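Local coordinates for uncharacterized protein lp_1913 (Lactobacillus plantarum, PDB 3FLH), which is of unknown function but carries a rhodanese-like domain, the alpha/beta fold of sulfurtransferases and of relatives that lack that activity, at residues L15-D18 / H19-L23; K47-I50 / K51-A55; T63-G66 / E67-P70. All coordinates share one frame; numbering follows the deposited sequence.

Contact 1: L15-D18 / H19-L23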
loop_
_atom_site.group_PDB
_atom_site.type_symbol
_atom_site.label_atom_id
_atom_site.label_comp_id
_atom_site.label_asym_id
_atom_site.label_seq_id
_atom_site.Cartn_x
_atom_site.Cartn_y
_atom_site.Cartn_z
ATOM N N LEU B 15 0.899 -11.845 -3.360
ATOM C CA LEU B 15 -0.092 -11.668 -2.302
ATOM C C LEU B 15 -1.414 -11.171 -2.867
ATOM O O LEU B 15 -2.456 -11.295 -2.222
ATOM C CB LEU B 15 0.406 -10.652 -1.271
ATOM C CG LEU B 15 1.708 -10.953 -0.530
ATOM C CD1 LEU B 15 2.105 -9.732 0.277
ATOM C CD2 LEU B 15 1.530 -12.177 0.372
ATOM N N TYR B 16 -1.371 -10.614 -4.074
ATOM C CA TYR B 16 -2.568 -10.060 -4.697
ATOM C C TYR B 16 -3.142 -10.848 -5.863
ATOM O O TYR B 16 -2.472 -11.686 -6.469
ATOM C CB TYR B 16 -2.301 -8.632 -5.192
ATOM C CG TYR B 16 -1.973 -7.619 -4.121
ATOM C CD1 TYR B 16 -0.691 -7.534 -3.580
ATOM C CD2 TYR B 16 -2.942 -6.723 -3.668
ATOM C CE1 TYR B 16 -0.378 -6.574 -2.617
ATOM C CE2 TYR B 16 -2.644 -5.759 -2.704
ATOM C CZ TYR B 16 -1.359 -5.690 -2.184
ATOM O OH TYR B 16 -1.053 -4.741 -1.232
ATOM N N ILE B 17 -4.403 -10.557 -6.167
ATOM C CA ILE B 17 -5.097 -11.177 -7.284
ATOM C C ILE B 17 -5.764 -10.043 -8.065
ATOM O O ILE B 17 -6.314 -9.106 -7.479
ATOM C CB ILE B 17 -6.139 -12.224 -6.806
ATOM C CG1 ILE B 17 -6.688 -12.995 -8.011
ATOM C CG2 ILE B 17 -7.258 -11.550 -6.031
ATOM C CD1 ILE B 17 -7.596 -14.166 -7.630
ATOM N N ASP B 18 -5.675 -10.123 -9.389
ATOM C CA ASP B 18 -6.229 -9.109 -10.277
ATOM C C ASP B 18 -7.755 -9.156 -10.310
ATOM O O ASP B 18 -8.356 -10.229 -10.272
ATOM C CB ASP B 18 -5.662 -9.306 -11.691
ATOM C CG ASP B 18 -5.901 -8.113 -12.591
ATOM O OD1 ASP B 18 -7.069 -7.853 -12.950
ATOM O OD2 ASP B 18 -4.913 -7.428 -12.942
ATOM N N HIS B 19 -8.375 -7.983 -10.384
ATOM C CA HIS B 19 -9.828 -7.896 -10.410
ATOM C C HIS B 19 -10.396 -8.593 -11.647
ATOM O O HIS B 19 -11.514 -9.108 -11.626
ATOM C CB HIS B 19 -10.262 -6.424 -10.360
ATOM C CG HIS B 19 -10.053 -5.681 -11.643
ATOM N ND1 HIS B 19 -10.795 -5.933 -12.778
ATOM C CD2 HIS B 19 -9.195 -4.686 -11.969
ATOM C CE1 HIS B 19 -10.407 -5.124 -13.746
ATOM N NE2 HIS B 19 -9.436 -4.356 -13.282
ATOM N N HIS B 20 -9.610 -8.613 -12.719
ATOM C CA HIS B 20 -10.004 -9.253 -13.973
ATOM C C HIS B 20 -10.178 -10.756 -13.762
ATOM O O HIS B 20 -11.099 -11.374 -14.299
ATOM C CB HIS B 20 -8.932 -8.997 -15.038
ATOM C CG HIS B 20 -9.224 -9.636 -16.360
ATOM N ND1 HIS B 20 -10.307 -9.279 -17.135
ATOM C CD2 HIS B 20 -8.581 -10.615 -17.039
ATOM C CE1 HIS B 20 -10.319 -10.012 -18.234
ATOM N NE2 HIS B 20 -9.282 -10.830 -18.200
ATOM N N THR B 21 -9.280 -11.339 -12.975
ATOM C CA THR B 21 -9.322 -12.762 -12.679
ATOM C C THR B 21 -10.545 -13.086 -11.831
ATOM O O THR B 21 -11.206 -14.104 -12.038
ATOM C CB THR B 21 -8.064 -13.205 -11.904
ATOM O OG1 THR B 21 -6.893 -12.797 -12.616
ATOM C CG2 THR B 21 -8.045 -14.717 -11.736
ATOM N N VAL B 22 -10.830 -12.217 -10.867
ATOM C CA VAL B 22 -11.968 -12.396 -9.967
ATOM C C VAL B 22 -13.281 -12.202 -10.725
ATOM O O VAL B 22 -14.249 -12.944 -10.531
ATOM C CB VAL B 22 -11.910 -11.382 -8.790
ATOM C CG1 VAL B 22 -13.127 -11.555 -7.884
ATOM C CG2 VAL B 22 -10.629 -11.583 -7.994
ATOM N N LEU B 23 -13.298 -11.200 -11.594
ATOM C CA LEU B 23 -14.485 -10.890 -12.375
ATOM C C LEU B 23 -14.819 -12.034 -13.331
ATOM O O LEU B 23 -15.947 -12.527 -13.351
ATOM C CB LEU B 23 -14.259 -9.584 -13.143
ATOM C CG LEU B 23 -15.492 -8.817 -13.619
ATOM C CD1 LEU B 23 -15.079 -7.406 -14.016
ATOM C CD2 LEU B 23 -16.147 -9.542 -14.779
#
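The chain passes from strand 16-17 into helix 19-27 at D18, whose carbonyl O accepts from V22 N at 3.2 Å, in the carbonyl plane, as the first regular helical bond, and weakly from T21 N. D18 is the N-cap. Its side chain folds back over the opening turn, with CG anti to the backbone N (chi1 -166°), which brings OD1 to within 2.7 Å of H20 N. That bond is nearly straight at 160° and uses the anti lone pair of OD1, so an amide that the helix itself cannot pair is satisfied. D18 OD1 also stands above one face of the H19 ring, displaced toward its rim, and lies 3.0 Å from H20 CB. A carboxylate at this end of a helix would probably also interact well with the helix dipole. Such a direct step from an edge strand of a parallel sheet into a helix belongs to the alpha/beta layering of rhodanese-like domains. On the apolar side, I17 and V22 cross at about a right angle, their CG2 methyls 3.9 Å apart, and CD1 of I17 also lies near CG2 of V22. I17 CG1 meets T21 CB at 4.1 Å. Both I17 and T21 touch Y33, and V22 packs on V35, which carries this apolar patch onto strand 33-37.

Contact 2: K47-I50 / K51-A55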
loop_
_atom_site.group_PDB
_atom_site.type_symbol
_atom_site.label_atom_id
_atom_site.label_comp_id
_atom_site.label_asym_id
_atom_site.label_seq_id
_atom_site.Cartn_x
_atom_site.Cartn_y
_atom_site.Cartn_z
ATOM N N LYS B 47 -24.383 -1.951 2.893
ATOM C CA LYS B 47 -24.644 -3.019 1.941
ATOM C C LYS B 47 -24.101 -2.750 0.537
ATOM O O LYS B 47 -24.769 -3.048 -0.452
ATOM C CB LYS B 47 -26.155 -3.280 1.861
ATOM C CG LYS B 47 -26.755 -3.852 3.148
ATOM C CD LYS B 47 -26.095 -5.177 3.523
ATOM C CE LYS B 47 -26.776 -5.817 4.724
ATOM N NZ LYS B 47 -26.132 -7.095 5.130
ATOM N N ASP B 48 -22.894 -2.195 0.456
ATOM C CA ASP B 48 -22.266 -1.891 -0.824
ATOM C C ASP B 48 -21.138 -2.865 -1.152
ATOM O O ASP B 48 -20.178 -2.514 -1.833
ATOM C CB ASP B 48 -21.721 -0.457 -0.822
ATOM C CG ASP B 48 -20.812 -0.171 0.370
ATOM O OD1 ASP B 48 -20.221 0.928 0.408
ATOM O OD2 ASP B 48 -20.686 -1.033 1.271
ATOM N N GLN B 49 -21.265 -4.098 -0.678
ATOM C CA GLN B 49 -20.235 -5.097 -0.922
ATOM C C GLN B 49 -20.205 -5.578 -2.369
ATOM O O GLN B 49 -21.141 -5.356 -3.145
ATOM C CB GLN B 49 -20.440 -6.303 -0.006
ATOM C CG GLN B 49 -21.651 -7.143 -0.376
ATOM C CD GLN B 49 -22.891 -6.790 0.424
ATOM O OE1 GLN B 49 -23.071 -5.646 0.853
ATOM N NE2 GLN B 49 -23.764 -7.774 0.618
ATOM N N ILE B 50 -19.106 -6.233 -2.714
ATOM C CA ILE B 50 -18.900 -6.798 -4.034
ATOM C C ILE B 50 -19.877 -7.965 -4.170
ATOM O O ILE B 50 -20.151 -8.677 -3.197
ATOM C CB ILE B 50 -17.432 -7.305 -4.181
ATOM C CG1 ILE B 50 -16.477 -6.105 -4.190
ATOM C CG2 ILE B 50 -17.275 -8.141 -5.442
ATOM C CD1 ILE B 50 -15.000 -6.462 -4.242
ATOM N N LYS B 51 -20.410 -8.147 -5.374
ATOM C CA LYS B 51 -21.363 -9.217 -5.653
ATOM C C LYS B 51 -20.888 -10.565 -5.106
ATOM O O LYS B 51 -19.772 -11.000 -5.384
ATOM C CB LYS B 51 -21.593 -9.318 -7.161
ATOM C CG LYS B 51 -22.593 -10.380 -7.559
ATOM C CD LYS B 51 -22.843 -10.395 -9.062
ATOM C CE LYS B 51 -23.854 -11.485 -9.420
ATOM N NZ LYS B 51 -25.173 -11.271 -8.737
ATOM N N GLY B 52 -21.738 -11.214 -4.313
ATOM C CA GLY B 52 -21.394 -12.507 -3.748
ATOM C C GLY B 52 -20.395 -12.493 -2.598
ATOM O O GLY B 52 -20.014 -13.552 -2.087
ATOM N N ALA B 53 -19.969 -11.307 -2.179
ATOM C CA ALA B 53 -19.002 -11.204 -1.093
ATOM C C ALA B 53 -19.606 -11.550 0.257
ATOM O O ALA B 53 -20.737 -11.175 0.560
ATOM C CB ALA B 53 -18.405 -9.797 -1.042
ATOM N N ILE B 54 -18.831 -12.258 1.069
ATOM C CA ILE B 54 -19.274 -12.649 2.396
ATOM C C ILE B 54 -18.800 -11.610 3.404
ATOM O O ILE B 54 -17.614 -11.276 3.445
ATOM C CB ILE B 54 -18.699 -14.023 2.783
ATOM C CG1 ILE B 54 -19.144 -15.071 1.759
ATOM C CG2 ILE B 54 -19.164 -14.406 4.179
ATOM C CD1 ILE B 54 -18.501 -16.427 1.956
ATOM N N ALA B 55 -19.728 -11.090 4.203
ATOM C CA ALA B 55 -19.392 -10.082 5.206
ATOM C C ALA B 55 -18.645 -10.755 6.349
ATOM O O ALA B 55 -19.215 -11.550 7.097
ATOM C CB ALA B 55 -20.662 -9.404 5.723
#
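I50 and A53 form the two ends of a type II beta turn, a local contact at the surface that reverses the loop after strand 33-37 just before it enters edge strand 54-55. A53 N donates to I50 O over 2.8 Å with an angle of 153° at the hydrogen, and the donor is tilted 32° from the carbonyl plane. K51 and G52 occupy the two corners. G52 takes a positive phi of 75°, the usual backbone setting of the third position in this turn type and one that glycine adopts easily. The side chains at the ends of the turn lie close together. CB of A53 points back toward the incoming chain and comes to 3.0 Å from I50 O, beside the very carbonyl that its own amide grips, and it also lies 4.1 Å from CB of I50. From the residue before the turn, Q49 adds its CB to the A53 methyl at 4.2 Å. The first torsion of I50 sets CG2 anti to the backbone N, on the carbonyl side near K51 N, whereas the CG1 arm leads away from the turn, and the side chain is buried against L107 and W110 of helix 106-112. The CB of K51 points away from the preceding residues, and its side chain, extended until a bend at its last torsion, touches P116 and E118. Within the turn, G52 N bonds to OE2 of E118, a residue probably from the C-terminal purification tag, and A53 packs on V35 and Y77. A tight turn delivering the chain to the outermost strand of a parallel sheet is what this segment contributes to the rhodanese-like alpha/beta fold.

Contact 3: T63-G66 / E67-P70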
loop_
_atom_site.group_PDB
_atom_site.type_symbol
_atom_site.label_atom_id
_atom_site.label_comp_id
_atom_site.label_asym_id
_atom_site.label_seq_id
_atom_site.Cartn_x
_atom_site.Cartn_y
_atom_site.Cartn_z
ATOM N N THR B 63 -11.894 -15.991 14.222
ATOM C CA THR B 63 -12.968 -16.683 14.932
ATOM C C THR B 63 -13.930 -17.443 14.017
ATOM O O THR B 63 -14.365 -18.549 14.347
ATOM C CB THR B 63 -13.804 -15.686 15.776
ATOM O OG1 THR B 63 -12.972 -15.090 16.782
ATOM C CG2 THR B 63 -14.972 -16.407 16.452
ATOM N N ARG B 64 -14.253 -16.852 12.869
ATOM C CA ARG B 64 -15.200 -17.449 11.923
ATOM C C ARG B 64 -14.552 -18.173 10.746
ATOM O O ARG B 64 -15.230 -18.555 9.790
ATOM C CB ARG B 64 -16.132 -16.363 11.387
ATOM C CG ARG B 64 -17.002 -15.705 12.450
ATOM C CD ARG B 64 -17.809 -14.559 11.862
ATOM N NE ARG B 64 -18.488 -14.972 10.638
ATOM C CZ ARG B 64 -18.986 -14.137 9.732
ATOM N NH1 ARG B 64 -18.892 -12.826 9.897
ATOM N NH2 ARG B 64 -19.566 -14.624 8.647
ATOM N N ILE B 65 -13.245 -18.378 10.830
ATOM C CA ILE B 65 -12.524 -19.031 9.753
ATOM C C ILE B 65 -12.844 -20.525 9.667
ATOM O O ILE B 65 -12.472 -21.198 8.704
ATOM C CB ILE B 65 -11.001 -18.805 9.919
ATOM C CG1 ILE B 65 -10.304 -18.953 8.569
ATOM C CG2 ILE B 65 -10.431 -19.778 10.938
ATOM C CD1 ILE B 65 -8.869 -18.504 8.593
ATOM N N GLY B 66 -13.556 -21.030 10.673
ATOM C CA GLY B 66 -13.921 -22.436 10.695
ATOM C C GLY B 66 -15.164 -22.738 9.879
ATOM O O GLY B 66 -15.580 -23.891 9.769
ATOM N N GLU B 67 -15.758 -21.702 9.297
ATOM C CA GLU B 67 -16.965 -21.865 8.487
ATOM C C GLU B 67 -16.608 -21.818 7.008
ATOM O O GLU B 67 -17.488 -21.830 6.147
ATOM C CB GLU B 67 -17.953 -20.736 8.783
ATOM C CG GLU B 67 -17.859 -20.184 10.188
ATOM C CD GLU B 67 -18.714 -18.947 10.381
ATOM O OE1 GLU B 67 -18.848 -18.160 9.419
ATOM O OE2 GLU B 67 -19.236 -18.752 11.500
ATOM N N LEU B 68 -15.314 -21.763 6.714
ATOM C CA LEU B 68 -14.861 -21.673 5.331
ATOM C C LEU B 68 -14.464 -23.006 4.703
ATOM O O LEU B 68 -13.882 -23.868 5.355
ATOM C CB LEU B 68 -13.689 -20.686 5.241
ATOM C CG LEU B 68 -13.929 -19.278 5.811
ATOM C CD1 LEU B 68 -12.668 -18.449 5.668
ATOM C CD2 LEU B 68 -15.095 -18.610 5.098
ATOM N N ASP B 69 -14.794 -23.164 3.426
ATOM C CA ASP B 69 -14.465 -24.378 2.687
ATOM C C ASP B 69 -12.980 -24.331 2.333
ATOM O O ASP B 69 -12.526 -23.394 1.675
ATOM C CB ASP B 69 -15.288 -24.454 1.404
ATOM C CG ASP B 69 -15.186 -25.805 0.729
ATOM O OD1 ASP B 69 -14.055 -26.316 0.589
ATOM O OD2 ASP B 69 -16.237 -26.353 0.338
ATOM N N PRO B 70 -12.207 -25.346 2.754
ATOM C CA PRO B 70 -10.767 -25.420 2.490
ATOM C C PRO B 70 -10.372 -25.632 1.029
ATOM O O PRO B 70 -9.217 -25.423 0.658
ATOM C CB PRO B 70 -10.319 -26.571 3.383
ATOM C CG PRO B 70 -11.498 -27.484 3.345
ATOM C CD PRO B 70 -12.658 -26.528 3.513
HETATM O O HOH W 1 -12.595 -23.919 7.725
#
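The guanidinium of R64 meets the carboxylate of E67 at its edge, with OE1 near the guanidinium plane and the two flat groups turned 55° from each other. R64 NE points at E67 OE1 in a straight but long approach, 3.4 Å at 164°, a weak hydrogen bond within a salt bridge. The bend of the arginine chain at chi3 (49°) turns NE back toward the glutamate, while NH1 bonds to the carbonyl O of A55, its stronger polar partner. Replacing R64 by an alanine would probably leave the E67 carboxylate without its paired charge and A55 O without this donor. E67, extended beyond CG, crosses R64 at a slant, its CD 3.8 Å from R64 CB, and its CG lies 3.1 Å from R64 O. The backbone ties the same two residues: E67 N donates to R64 O at 3.2 Å, from well above the carbonyl plane. This is where helix 58-64 gives way to the loop leading to strand 73-77, a helix-to-strand connection of the rhodanese-like alpha/beta domain. Three residues apart, I65 and L68 cross at about a right angle, CG1 of I65 meeting CD1 of L68 at 3.8 Å, and both pack on L93 of helix 85-95. One water donates to I65 O at 2.9 Å and to L68 O at 2.7 Å, bridging the two carbonyls.

In the fold
Followed from the N terminus, the three contacts come in series; none nests in or crosses another. Contact 1 closes first, where edge strand 16-17 passes into helix 19-27. Contact 2 follows after strand 33-37 and closes the turn into strand 54-55, the edge strand at the other margin of the same parallel sheet; the centres of contacts 1 and 2 are about 16 Å apart. Contact 3 comes last, at the end of helix 58-64, on the opposite side of the chain's centre from contact 1. Contacts 2 and 3 touch through A55 and R64, a probable hydrogen bond joining strand 54-55 to the helix that follows it.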